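Local coordinates for acetoacetate decarboxylase (PDB 5UPB), which is an acetoacetate decarboxylase-like lyase, probably acting on carbonyl substrates through a Schiff-base intermediate, as its relatives do, at residues A[25-30]-A[243-248]; A[55-60]-A[85-90]; A[103-108]-A[119-124]. All blocks are in the same frame, centred on the assembly; numbering follows the deposited sequence.

Interaction 1 (A[25-30]-A[243-248]); sequences ADMLTV and YSYGFR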
ATOM      1  N   ALA A  25      -2.879  22.512   1.964  1.00 26.37           N
ATOM      2  CA  ALA A  25      -1.770  21.613   2.277  1.00 26.68           C
ATOM      3  C   ALA A  25      -1.079  22.020   3.559  1.00 29.80           C
ATOM      4  O   ALA A  25      -1.007  23.213   3.909  1.00 27.99           O
ATOM      5  CB  ALA A  25      -0.730  21.596   1.153  1.00 27.80           C
ATOM      6  N   ASP A  26      -0.539  21.023   4.233  1.00 25.90           N
ATOM      7  CA  ASP A  26       0.452  21.225   5.282  1.00 31.40           C
ATOM      8  C   ASP A  26       1.806  20.774   4.759  1.00 28.20           C
ATOM      9  O   ASP A  26       1.918  19.692   4.176  1.00 26.40           O
ATOM     10  CB  ASP A  26       0.059  20.482   6.555  1.00 27.88           C
ATOM     11  CG  ASP A  26      -1.290  20.924   7.100  1.00 31.27           C
ATOM     12  OD1 ASP A  26      -1.681  22.091   6.897  1.00 35.37           O
ATOM     13  OD2 ASP A  26      -1.954  20.127   7.745  1.00 36.49           O
ATOM     14  N   MET A  27       2.845  21.574   5.024  1.00 30.03           N
ATOM     15  CA  MET A  27       4.132  21.420   4.355  1.00 28.24           C
ATOM     16  C   MET A  27       5.245  21.364   5.389  1.00 29.64           C
ATOM     17  O   MET A  27       5.227  22.108   6.384  1.00 28.87           O
ATOM     18  CB  MET A  27       4.449  22.603   3.416  1.00 30.06           C
ATOM     19  CG  MET A  27       3.407  22.845   2.344  1.00 30.31           C
ATOM     20  SD  MET A  27       3.459  21.593   1.112  1.00 35.62           S
ATOM     21  CE  MET A  27       4.950  22.028   0.244  1.00 42.12           C
ATOM     22  N   LEU A  28       6.208  20.489   5.133  1.00 26.07           N
ATOM     23  CA  LEU A  28       7.507  20.489   5.800  1.00 31.15           C
ATOM     24  C   LEU A  28       8.557  20.757   4.735  1.00 30.39           C
ATOM     25  O   LEU A  28       8.634  20.025   3.738  1.00 30.20           O
ATOM     26  CB  LEU A  28       7.762  19.148   6.496  1.00 30.57           C
ATOM     27  CG  LEU A  28       9.197  18.879   6.945  1.00 32.57           C
ATOM     28  CD1 LEU A  28       9.614  19.931   7.994  1.00 32.00           C
ATOM     29  CD2 LEU A  28       9.329  17.458   7.541  1.00 26.37           C
ATOM     30  N   THR A  29       9.346  21.807   4.923  1.00 27.09           N
ATOM     31  CA  THR A  29      10.314  22.227   3.924  1.00 29.06           C
ATOM     32  C   THR A  29      11.686  22.470   4.539  1.00 31.42           C
ATOM     33  O   THR A  29      11.808  23.125   5.587  1.00 31.42           O
ATOM     34  CB  THR A  29       9.817  23.492   3.217  1.00 37.66           C
ATOM     35  OG1 THR A  29       8.554  23.206   2.597  1.00 36.28           O
ATOM     36  CG2 THR A  29      10.804  23.968   2.163  1.00 35.23           C
ATOM     37  N   VAL A  30      12.717  21.956   3.859  1.00 30.90           N
ATOM     38  CA  VAL A  30      14.103  22.213   4.195  1.00 36.08           C
ATOM     39  C   VAL A  30      14.777  22.837   2.982  1.00 33.60           C
ATOM     40  O   VAL A  30      14.727  22.292   1.869  1.00 32.41           O
ATOM     41  CB  VAL A  30      14.828  20.949   4.642  1.00 31.69           C
ATOM     42  CG1 VAL A  30      16.319  21.255   4.844  1.00 31.86           C
ATOM     43  CG2 VAL A  30      14.186  20.430   5.904  1.00 28.00           C
ATOM     44  N   TYR A 243       4.545  24.829   7.573  1.00 27.03           N
ATOM     45  CA  TYR A 243       3.551  25.865   7.351  1.00 31.29           C
ATOM     46  C   TYR A 243       2.361  25.267   6.637  1.00 31.59           C
ATOM     47  O   TYR A 243       2.391  24.124   6.151  1.00 29.85           O
ATOM     48  CB  TYR A 243       4.120  27.024   6.549  1.00 28.87           C
ATOM     49  CG  TYR A 243       4.626  26.631   5.185  1.00 37.51           C
ATOM     50  CD1 TYR A 243       5.897  26.130   5.028  1.00 31.47           C
ATOM     51  CD2 TYR A 243       3.849  26.827   4.050  1.00 36.06           C
ATOM     52  CE1 TYR A 243       6.375  25.798   3.767  1.00 35.45           C
ATOM     53  CE2 TYR A 243       4.314  26.510   2.805  1.00 41.69           C
ATOM     54  CZ  TYR A 243       5.586  26.005   2.662  1.00 37.62           C
ATOM     55  OH  TYR A 243       6.043  25.692   1.401  1.00 45.36           O
ATOM     56  N   SER A 244       1.330  26.096   6.512  1.00 27.31           N
ATOM     57  CA  SER A 244       0.155  25.738   5.729  1.00 27.60           C
ATOM     58  C   SER A 244       0.093  26.595   4.478  1.00 35.84           C
ATOM     59  O   SER A 244       0.525  27.760   4.451  1.00 33.76           O
ATOM     60  CB  SER A 244      -1.112  25.867   6.555  1.00 34.05           C
ATOM     61  OG  SER A 244      -1.004  25.003   7.667  1.00 34.51           O
ATOM     62  N   TYR A 245      -0.524  26.015   3.463  1.00 26.15           N
ATOM     63  CA  TYR A 245      -0.491  26.569   2.136  1.00 28.15           C
ATOM     64  C   TYR A 245      -1.769  26.263   1.393  1.00 34.95           C
ATOM     65  O   TYR A 245      -2.261  25.133   1.407  1.00 32.88           O
ATOM     66  CB  TYR A 245       0.693  25.831   1.472  1.00 36.82           C
ATOM     67  CG  TYR A 245       1.043  26.085   0.048  1.00 30.42           C
ATOM     68  CD1 TYR A 245       0.837  27.292  -0.538  1.00 32.65           C
ATOM     69  CD2 TYR A 245       1.541  25.044  -0.737  1.00 35.94           C
ATOM     70  CE1 TYR A 245       1.169  27.507  -1.842  1.00 33.61           C
ATOM     71  CE2 TYR A 245       1.869  25.236  -2.051  1.00 39.47           C
ATOM     72  CZ  TYR A 245       1.681  26.467  -2.609  1.00 42.72           C
ATOM     73  OH  TYR A 245       1.985  26.672  -3.944  1.00 44.91           O
ATOM     74  N   GLY A 246      -2.224  27.252   0.642  1.00 32.16           N
ATOM     75  CA  GLY A 246      -3.379  27.079  -0.216  1.00 28.51           C
ATOM     76  C   GLY A 246      -3.084  27.730  -1.545  1.00 36.29           C
ATOM     77  O   GLY A 246      -2.421  28.775  -1.609  1.00 30.04           O
ATOM     78  N   PHE A 247      -3.637  27.145  -2.613  1.00 30.70           N
ATOM     79  CA  PHE A 247      -3.400  27.733  -3.923  1.00 29.96           C
ATOM     80  C   PHE A 247      -4.440  27.227  -4.912  1.00 29.49           C
ATOM     81  O   PHE A 247      -5.133  26.229  -4.676  1.00 31.58           O
ATOM     82  CB  PHE A 247      -1.979  27.410  -4.417  1.00 30.22           C
ATOM     83  CG  PHE A 247      -1.656  25.916  -4.506  1.00 36.01           C
ATOM     84  CD1 PHE A 247      -1.159  25.209  -3.415  1.00 34.50           C
ATOM     85  CD2 PHE A 247      -1.847  25.256  -5.683  1.00 31.95           C
ATOM     86  CE1 PHE A 247      -0.873  23.847  -3.519  1.00 40.91           C
ATOM     87  CE2 PHE A 247      -1.546  23.860  -5.789  1.00 35.44           C
ATOM     88  CZ  PHE A 247      -1.070  23.195  -4.691  1.00 31.82           C
ATOM     89  N   ARG A 248      -4.545  27.957  -6.023  1.00 26.51           N
ATOM     90  CA  ARG A 248      -5.328  27.576  -7.176  1.00 27.83           C
ATOM     91  C   ARG A 248      -4.360  27.662  -8.325  1.00 39.77           C
ATOM     92  O   ARG A 248      -3.667  28.674  -8.472  1.00 34.97           O
ATOM     93  CB  ARG A 248      -6.533  28.487  -7.474  1.00 35.92           C
ATOM     94  CG  ARG A 248      -7.813  28.332  -6.638  1.00 43.86           C
ATOM     95  CD  ARG A 248      -8.866  29.378  -7.144  1.00 40.77           C
ATOM     96  NE  ARG A 248     -10.245  29.237  -6.641  1.00 55.56           N
ATOM     97  CZ  ARG A 248     -10.828  29.980  -5.691  1.00 97.49           C
ATOM     98  NH1 ARG A 248     -10.191  30.982  -5.071  1.00 59.24           N
ATOM     99  NH2 ARG A 248     -12.088  29.714  -5.363  1.00161.88           N
TER

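Interaction 2 (A[55-60]-A[85-90]); sequences MAYVGA and ALSIAC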
ATOM      1  N   MET A  55      15.049  23.317  -2.640  1.00 35.76           N
ATOM      2  CA  MET A  55      14.128  23.074  -1.535  1.00 33.22           C
ATOM      3  C   MET A  55      13.719  21.611  -1.576  1.00 42.03           C
ATOM      4  O   MET A  55      13.397  21.072  -2.649  1.00 38.53           O
ATOM      5  CB  MET A  55      12.863  23.952  -1.543  1.00 39.55           C
ATOM      6  CG  MET A  55      11.752  23.550  -2.355  1.00 58.61           C
ATOM      7  SD  MET A  55      10.403  24.670  -1.927  1.00 49.00           S
ATOM      8  CE  MET A  55      10.167  25.440  -3.512  1.00 75.91           C
ATOM      9  N   ALA A  56      13.793  20.960  -0.430  1.00 36.15           N
ATOM     10  CA  ALA A  56      13.176  19.655  -0.227  1.00 38.90           C
ATOM     11  C   ALA A  56      11.882  19.847   0.563  1.00 35.10           C
ATOM     12  O   ALA A  56      11.857  20.647   1.505  1.00 34.44           O
ATOM     13  CB  ALA A  56      14.125  18.740   0.534  1.00 32.59           C
ATOM     14  N   TYR A  57      10.786  19.193   0.135  1.00 29.30           N
ATOM     15  CA  TYR A  57       9.579  19.223   0.955  1.00 26.77           C
ATOM     16  C   TYR A  57       8.887  17.878   1.008  1.00 34.70           C
ATOM     17  O   TYR A  57       8.990  17.049   0.096  1.00 30.58           O
ATOM     18  CB  TYR A  57       8.554  20.299   0.503  1.00 32.91           C
ATOM     19  CG  TYR A  57       7.838  20.058  -0.812  1.00 34.27           C
ATOM     20  CD1 TYR A  57       6.798  19.147  -0.915  1.00 28.28           C
ATOM     21  CD2 TYR A  57       8.187  20.764  -1.938  1.00 31.45           C
ATOM     22  CE1 TYR A  57       6.145  18.945  -2.127  1.00 25.24           C
ATOM     23  CE2 TYR A  57       7.541  20.574  -3.139  1.00 30.48           C
ATOM     24  CZ  TYR A  57       6.530  19.667  -3.230  1.00 36.04           C
ATOM     25  OH  TYR A  57       5.877  19.499  -4.419  1.00 37.72           O
ATOM     26  N   VAL A  58       8.155  17.701   2.103  1.00 30.61           N
ATOM     27  CA  VAL A  58       7.154  16.655   2.234  1.00 24.37           C
ATOM     28  C   VAL A  58       5.863  17.336   2.649  1.00 29.62           C
ATOM     29  O   VAL A  58       5.863  18.134   3.594  1.00 32.66           O
ATOM     30  CB  VAL A  58       7.531  15.607   3.296  1.00 27.22           C
ATOM     31  CG1 VAL A  58       6.408  14.604   3.434  1.00 32.87           C
ATOM     32  CG2 VAL A  58       8.870  14.975   2.961  1.00 29.45           C
ATOM     33  N   GLY A  59       4.785  17.063   1.933  1.00 26.64           N
ATOM     34  CA  GLY A  59       3.512  17.695   2.227  1.00 21.71           C
ATOM     35  C   GLY A  59       2.339  16.743   2.152  1.00 35.27           C
ATOM     36  O   GLY A  59       2.353  15.722   1.436  1.00 27.24           O
ATOM     37  N   ALA A  60       1.303  17.113   2.889  1.00 25.61           N
ATOM     38  CA  ALA A  60      -0.012  16.477   2.832  1.00 23.53           C
ATOM     39  C   ALA A  60      -0.986  17.435   2.175  1.00 30.20           C
ATOM     40  O   ALA A  60      -1.235  18.537   2.700  1.00 28.84           O
ATOM     41  CB  ALA A  60      -0.465  16.083   4.249  1.00 25.44           C
ATOM     42  N   ALA A  85       9.286  16.192  -2.661  1.00 26.33           N
ATOM     43  CA  ALA A  85       9.979  16.713  -3.826  1.00 27.51           C
ATOM     44  C   ALA A  85      11.323  17.301  -3.462  1.00 31.32           C
ATOM     45  O   ALA A  85      11.544  17.787  -2.346  1.00 33.62           O
ATOM     46  CB  ALA A  85       9.157  17.779  -4.532  1.00 31.52           C
ATOM     47  N   LEU A  86      12.198  17.294  -4.469  1.00 28.76           N
ATOM     48  CA  LEU A  86      13.451  18.044  -4.480  1.00 35.31           C
ATOM     49  C   LEU A  86      13.396  18.995  -5.665  1.00 30.44           C
ATOM     50  O   LEU A  86      13.322  18.545  -6.818  1.00 30.70           O
ATOM     51  CB  LEU A  86      14.637  17.081  -4.607  1.00 38.66           C
ATOM     52  CG  LEU A  86      14.725  16.065  -3.471  1.00 32.64           C
ATOM     53  CD1 LEU A  86      15.699  14.939  -3.775  1.00 32.37           C
ATOM     54  CD2 LEU A  86      15.167  16.800  -2.218  1.00 39.11           C
ATOM     55  N   SER A  87      13.386  20.298  -5.393  1.00 30.75           N
ATOM     56  CA  SER A  87      13.187  21.316  -6.417  1.00 29.55           C
ATOM     57  C   SER A  87      14.382  22.256  -6.458  1.00 32.96           C
ATOM     58  O   SER A  87      14.972  22.568  -5.426  1.00 34.04           O
ATOM     59  CB  SER A  87      11.903  22.177  -6.188  1.00 29.79           C
ATOM     60  OG  SER A  87      10.749  21.390  -6.116  1.00 51.75           O
ATOM     61  N   ILE A  88      14.651  22.795  -7.643  1.00 30.97           N
ATOM     62  CA  ILE A  88      15.864  23.562  -7.932  1.00 34.27           C
ATOM     63  C   ILE A  88      15.483  25.005  -8.225  1.00 38.23           C
ATOM     64  O   ILE A  88      14.636  25.273  -9.087  1.00 35.50           O
ATOM     65  CB  ILE A  88      16.615  22.946  -9.123  1.00 39.53           C
ATOM     66  CG1 ILE A  88      16.974  21.494  -8.796  1.00 33.58           C
ATOM     67  CG2 ILE A  88      17.846  23.787  -9.489  1.00 35.16           C
ATOM     68  CD1 ILE A  88      17.498  20.696  -9.981  1.00 38.67           C
ATOM     69  N   ALA A  89      16.112  25.940  -7.517  1.00 37.84           N
ATOM     70  CA  ALA A  89      15.890  27.346  -7.831  1.00 35.16           C
ATOM     71  C   ALA A  89      16.578  27.677  -9.147  1.00 35.33           C
ATOM     72  O   ALA A  89      17.721  27.274  -9.379  1.00 39.16           O
ATOM     73  CB  ALA A  89      16.405  28.244  -6.708  1.00 50.61           C
ATOM     74  N   CYS A  90      15.865  28.383 -10.027  1.00 36.53           N
ATOM     75  CA  CYS A  90      16.353  28.658 -11.373  1.00 38.74           C
ATOM     76  C   CYS A  90      15.662  29.909 -11.918  1.00 43.10           C
ATOM     77  O   CYS A  90      14.830  30.539 -11.252  1.00 39.38           O
ATOM     78  CB  CYS A  90      16.148  27.454 -12.291  1.00 41.19           C
ATOM     79  SG  CYS A  90      14.436  26.905 -12.437  1.00 38.12           S
TER

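Interaction 3 (A[103-108]-A[119-124]); sequences VWVDKE and YPKKIG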
ATOM      1  N   VAL A 103       9.970  14.465  -7.965  1.00 25.11           N
ATOM      2  CA  VAL A 103       8.745  14.494  -7.175  1.00 25.46           C
ATOM      3  C   VAL A 103       8.204  13.078  -7.061  1.00 27.75           C
ATOM      4  O   VAL A 103       8.161  12.343  -8.057  1.00 27.74           O
ATOM      5  CB  VAL A 103       7.689  15.403  -7.823  1.00 29.15           C
ATOM      6  CG1 VAL A 103       6.422  15.506  -6.942  1.00 31.51           C
ATOM      7  CG2 VAL A 103       8.283  16.776  -8.087  1.00 32.71           C
ATOM      8  N   TRP A 104       7.790  12.695  -5.847  1.00 24.42           N
ATOM      9  CA  TRP A 104       7.110  11.428  -5.588  1.00 25.20           C
ATOM     10  C   TRP A 104       5.776  11.745  -4.918  1.00 30.47           C
ATOM     11  O   TRP A 104       5.725  12.562  -3.992  1.00 28.21           O
ATOM     12  CB  TRP A 104       7.956  10.484  -4.698  1.00 25.00           C
ATOM     13  CG  TRP A 104       9.322  10.123  -5.278  1.00 30.00           C
ATOM     14  CD1 TRP A 104       9.644   8.984  -6.003  1.00 31.66           C
ATOM     15  CD2 TRP A 104      10.534  10.891  -5.189  1.00 28.01           C
ATOM     16  NE1 TRP A 104      10.976   9.009  -6.343  1.00 27.04           N
ATOM     17  CE2 TRP A 104      11.541  10.168  -5.864  1.00 30.19           C
ATOM     18  CE3 TRP A 104      10.865  12.116  -4.600  1.00 26.77           C
ATOM     19  CZ2 TRP A 104      12.848  10.626  -5.971  1.00 33.06           C
ATOM     20  CZ3 TRP A 104      12.179  12.570  -4.700  1.00 30.42           C
ATOM     21  CH2 TRP A 104      13.156  11.809  -5.388  1.00 32.03           C
ATOM     22  N   VAL A 105       4.700  11.123  -5.412  1.00 26.95           N
ATOM     23  CA  VAL A 105       3.344  11.357  -4.940  1.00 21.13           C
ATOM     24  C   VAL A 105       2.716   9.985  -4.745  1.00 29.40           C
ATOM     25  O   VAL A 105       3.181   8.980  -5.301  1.00 27.76           O
ATOM     26  CB  VAL A 105       2.549  12.263  -5.937  1.00 24.97           C
ATOM     27  CG1 VAL A 105       2.296  11.556  -7.281  1.00 26.14           C
ATOM     28  CG2 VAL A 105       1.235  12.720  -5.357  1.00 36.55           C
ATOM     29  N   ASP A 106       1.642   9.920  -3.956  1.00 26.13           N
ATOM     30  CA  ASP A 106       1.052   8.600  -3.699  1.00 28.49           C
ATOM     31  C   ASP A 106      -0.335   8.416  -4.302  1.00 25.46           C
ATOM     32  O   ASP A 106      -1.040   7.489  -3.911  1.00 29.14           O
ATOM     33  CB  ASP A 106       1.029   8.260  -2.206  1.00 26.42           C
ATOM     34  CG  ASP A 106       0.228   9.242  -1.367  1.00 26.76           C
ATOM     35  OD1 ASP A 106      -0.457  10.084  -1.941  1.00 27.76           O
ATOM     36  OD2 ASP A 106       0.236   9.098  -0.124  1.00 30.68           O
ATOM     37  N   LYS A 107      -0.725   9.255  -5.258  1.00 25.66           N
ATOM     38  CA  LYS A 107      -1.973   9.087  -5.988  1.00 26.73           C
ATOM     39  C   LYS A 107      -1.670   9.365  -7.456  1.00 29.35           C
ATOM     40  O   LYS A 107      -1.087  10.394  -7.793  1.00 27.30           O
ATOM     41  CB  LYS A 107      -3.067  10.049  -5.460  1.00 23.74           C
ATOM     42  CG  LYS A 107      -3.533   9.770  -4.043  1.00 28.16           C
ATOM     43  CD  LYS A 107      -4.301   8.469  -3.967  1.00 23.66           C
ATOM     44  CE  LYS A 107      -4.579   8.011  -2.541  1.00 23.96           C
ATOM     45  NZ  LYS A 107      -5.332   9.126  -1.831  1.00 25.48           N
ATOM     46  N   GLU A 108      -2.056   8.456  -8.339  1.00 27.93           N
ATOM     47  CA  GLU A 108      -1.646   8.621  -9.728  1.00 23.09           C
ATOM     48  C   GLU A 108      -2.402   9.734 -10.433  1.00 23.01           C
ATOM     49  O   GLU A 108      -1.894  10.250 -11.439  1.00 26.57           O
ATOM     50  CB  GLU A 108      -1.757   7.266 -10.500  1.00 27.63           C
ATOM     51  CG  GLU A 108      -3.037   7.008 -11.254  1.00 27.07           C
ATOM     52  CD  GLU A 108      -4.242   6.701 -10.347  1.00 31.59           C
ATOM     53  OE1 GLU A 108      -4.625   7.552  -9.518  1.00 26.40           O
ATOM     54  OE2 GLU A 108      -4.830   5.591 -10.448  1.00 28.07           O
ATOM     55  N   TYR A 119       5.416  18.650 -14.456  1.00 30.52           N
ATOM     56  CA  TYR A 119       5.997  18.270 -13.178  1.00 36.22           C
ATOM     57  C   TYR A 119       6.438  16.821 -13.273  1.00 34.23           C
ATOM     58  O   TYR A 119       5.581  15.945 -13.424  1.00 40.32           O
ATOM     59  CB  TYR A 119       4.970  18.349 -12.082  1.00 46.24           C
ATOM     60  CG  TYR A 119       4.572  19.697 -11.574  1.00 40.36           C
ATOM     61  CD1 TYR A 119       3.646  20.468 -12.270  1.00 54.17           C
ATOM     62  CD2 TYR A 119       5.025  20.167 -10.342  1.00 62.45           C
ATOM     63  CE1 TYR A 119       3.224  21.700 -11.794  1.00 66.08           C
ATOM     64  CE2 TYR A 119       4.609  21.414  -9.848  1.00 66.52           C
ATOM     65  CZ  TYR A 119       3.700  22.168 -10.578  1.00 74.52           C
ATOM     66  OH  TYR A 119       3.265  23.395 -10.109  1.00 75.13           O
ATOM     67  N   PRO A 120       7.704  16.511 -13.164  1.00 30.72           N
ATOM     68  CA  PRO A 120       8.111  15.095 -13.228  1.00 33.24           C
ATOM     69  C   PRO A 120       7.783  14.378 -11.930  1.00 33.80           C
ATOM     70  O   PRO A 120       8.369  14.684 -10.887  1.00 39.23           O
ATOM     71  CB  PRO A 120       9.628  15.176 -13.460  1.00 34.90           C
ATOM     72  CG  PRO A 120       9.917  16.584 -13.824  1.00 43.22           C
ATOM     73  CD  PRO A 120       8.867  17.403 -13.127  1.00 32.54           C
ATOM     74  N   LYS A 121       6.818  13.433 -11.978  1.00 33.37           N
ATOM     75  CA  LYS A 121       6.388  12.724 -10.769  1.00 28.27           C
ATOM     76  C   LYS A 121       6.448  11.201 -10.936  1.00 30.53           C
ATOM     77  O   LYS A 121       6.065  10.657 -11.972  1.00 30.55           O
ATOM     78  CB  LYS A 121       4.943  13.094 -10.355  1.00 29.09           C
ATOM     79  CG  LYS A 121       4.689  14.604 -10.137  1.00 26.94           C
ATOM     80  CD  LYS A 121       3.403  14.812  -9.365  1.00 26.93           C
ATOM     81  CE  LYS A 121       3.120  16.332  -9.170  1.00 28.30           C
ATOM     82  NZ  LYS A 121       1.926  16.502  -8.299  1.00 30.34           N
ATOM     83  N   LYS A 122       6.867  10.525  -9.873  1.00 27.75           N
ATOM     84  CA  LYS A 122       6.754   9.078  -9.723  1.00 29.56           C
ATOM     85  C   LYS A 122       5.817   8.784  -8.551  1.00 26.32           C
ATOM     86  O   LYS A 122       5.429   9.687  -7.783  1.00 25.80           O
ATOM     87  CB  LYS A 122       8.126   8.464  -9.465  1.00 29.28           C
ATOM     88  CG  LYS A 122       9.115   8.637 -10.636  1.00 30.26           C
ATOM     89  CD  LYS A 122      10.482   8.012 -10.281  1.00 28.07           C
ATOM     90  CE  LYS A 122      11.443   8.149 -11.388  1.00 33.07           C
ATOM     91  NZ  LYS A 122      12.827   7.691 -10.965  1.00 34.81           N
ATOM     92  N   ILE A 123       5.453   7.509  -8.412  1.00 26.68           N
ATOM     93  CA  ILE A 123       4.668   7.060  -7.276  1.00 24.28           C
ATOM     94  C   ILE A 123       5.613   6.589  -6.188  1.00 34.09           C
ATOM     95  O   ILE A 123       6.491   5.745  -6.427  1.00 29.97           O
ATOM     96  CB  ILE A 123       3.717   5.917  -7.641  1.00 24.06           C
ATOM     97  CG1 ILE A 123       2.645   6.361  -8.630  1.00 27.38           C
ATOM     98  CG2 ILE A 123       3.115   5.339  -6.306  1.00 27.78           C
ATOM     99  CD1 ILE A 123       1.657   7.384  -8.033  1.00 27.62           C
ATOM    100  N   GLY A 124       5.398   7.084  -4.974  1.00 30.93           N
ATOM    101  CA  GLY A 124       6.105   6.579  -3.817  1.00 32.34           C
ATOM    102  C   GLY A 124       5.166   6.459  -2.637  1.00 29.16           C
ATOM    103  O   GLY A 124       3.976   6.729  -2.741  1.00 29.03           O
TER

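Interaction 1 (A[25-30]-A[243-248])
M27 lies beside the Y243 ring, the two side chains pointing the same way. Its CB sits over one face of the ring, 3.8 Å from the centroid and offset toward the rim, in a CH-pi contact. Beyond CB the methionine chain bends twice; CG stays close to the ring at Y243 CE2 (3.8 Å) and also reaches Y245 CB. T29 OG1 approaches Y243 CE1 obliquely at 3.6 Å; this hydroxyl is buried and has no polar partner in the model. Two antiparallel hydrogen-bonded pairs, A25 with Y245 and M27 with Y243, set this register, as in M27 N to Y243 O at 2.8 Å. Between them, in the non-hydrogen-bonded pair, D26 OD1 and S244 OG approach to 3.1 Å on the other face of the sheet. The same D26 OD1 accepts a hydrogen bond from H132 of the second subunit, so that face meets the subunit interface. Strand 21-34 is flanked across its other edge by strand 53-65, whose Y57 and F61 pack on M27, while strand 206-221 continues the sheet beyond strand 235-249, touching Y243 through I212 and Y245 through L207 and V209.

Interaction 2 (A[55-60]-A[85-90])
An antiparallel strand pair in the curved beta framework of the acetoacetate decarboxylase family brings the Y57 ring against A85. The tyrosine CG stands between the backbone N and the carbonyl carbon (chi1 70°), and the ring lies with one face toward its cross-strand neighbour. A85 CB rests 3.8 Å from the ring centroid, offset toward the rim, in a CH-pi contact; its closest ring atoms are Y57 CZ and Y57 CE2, each 3.5 Å away. The phenol oxygen of Y57 continues past A85 to a hydrogen bond with E83 OE2, two residues back on the partner strand, so the ring is held both by its face and by its tip. An alanine in place of Y57 would probably leave E83 without this bond and open a gap over the A85 methyl. On the same face M55 CG meets S87 CB more loosely, at 4.1 Å. The opposite face carries A56 and L86, whose atoms A56 CB and L86 CD2 come to 3.5 Å; F159 and L161 of strand 156-166 pack against this apolar side, as does F232. Two hydrogen-bonded pairs, M55 with S87 and Y57 with A85, frame the non-hydrogen-bonded A56-L86 pair. Their four backbone bonds are regular, S87 N to M55 O being 2.9 Å long and nearly straight (168° at the hydrogen). Between them, A56 CA points a hydrogen at A85 O from 3.3 Å. The alternation is that of a regular antiparallel strand pair with two unlike faces: one is aliphatic, and the other sets Y57 beside E83, a glutamate that also pairs with K121, consistent with a wall of the family's active-site pocket.

Interaction 3 (A[103-108]-A[119-124])
V103 places CG1 anti to its backbone N (chi1 -176°), while K121 has CG anti to its carbonyl carbon and an extended chain beyond, and the two side chains run alongside each other. V103 CG1 meets K121 CG at 3.7 Å, and V105 CG1 touches K121 CD at 4.0 Å, crossing it, so both valines pack against the aliphatic part of the lysine. Its NZ ends in a salt bridge with E83. On the opposite face K122 CB packs on W104 CD1 at 3.8 Å; E227 receives both ends, through a salt bridge from K122 NZ and a hydrogen bond from W104 NE1. The backbones run parallel: K122 N bonds V103 O, V105 N bonds K122 O, and G124 N reaches V105 O at 2.9 Å from 40° above the carbonyl plane. I123 CD1 lies 3.9 Å from E108 N, where helix 108-116 starts, and the I123 backbone N bonds E108 OE2 of the third subunit, the reciprocal bond tying the two chains. Two parallel strands joined through helix 108-116 thus set the adjacent lysines K121 and K122 on opposite faces of the second strand; such a lysine pair marks the acetoacetate decarboxylase active site, where the first lysine forms the Schiff base, and the placing of K121 beside E83 is consistent with that role.

Overall arrangement
The three contacts follow one another across the sheet. Interactions 1 and 2, with centres 11 Å apart, share an edge where strands 21-34 and 53-65 pair, V30 O lying 2.8 Å from A56 N in a probable hydrogen bond. Interaction 2 meets interaction 3 through A85 CB and V103 CG2, 3.8 Å apart, strands 80-92 and 95-105 being neighbours. Interactions 1 and 3 do not touch; their centres are about 17 Å apart. E83 joins the last two contacts, bonding Y57 with one oxygen and K121 with the other, at the probable active site. Subunit contacts lie at the two ends, the second subunit at interaction 1 and the third at interaction 3.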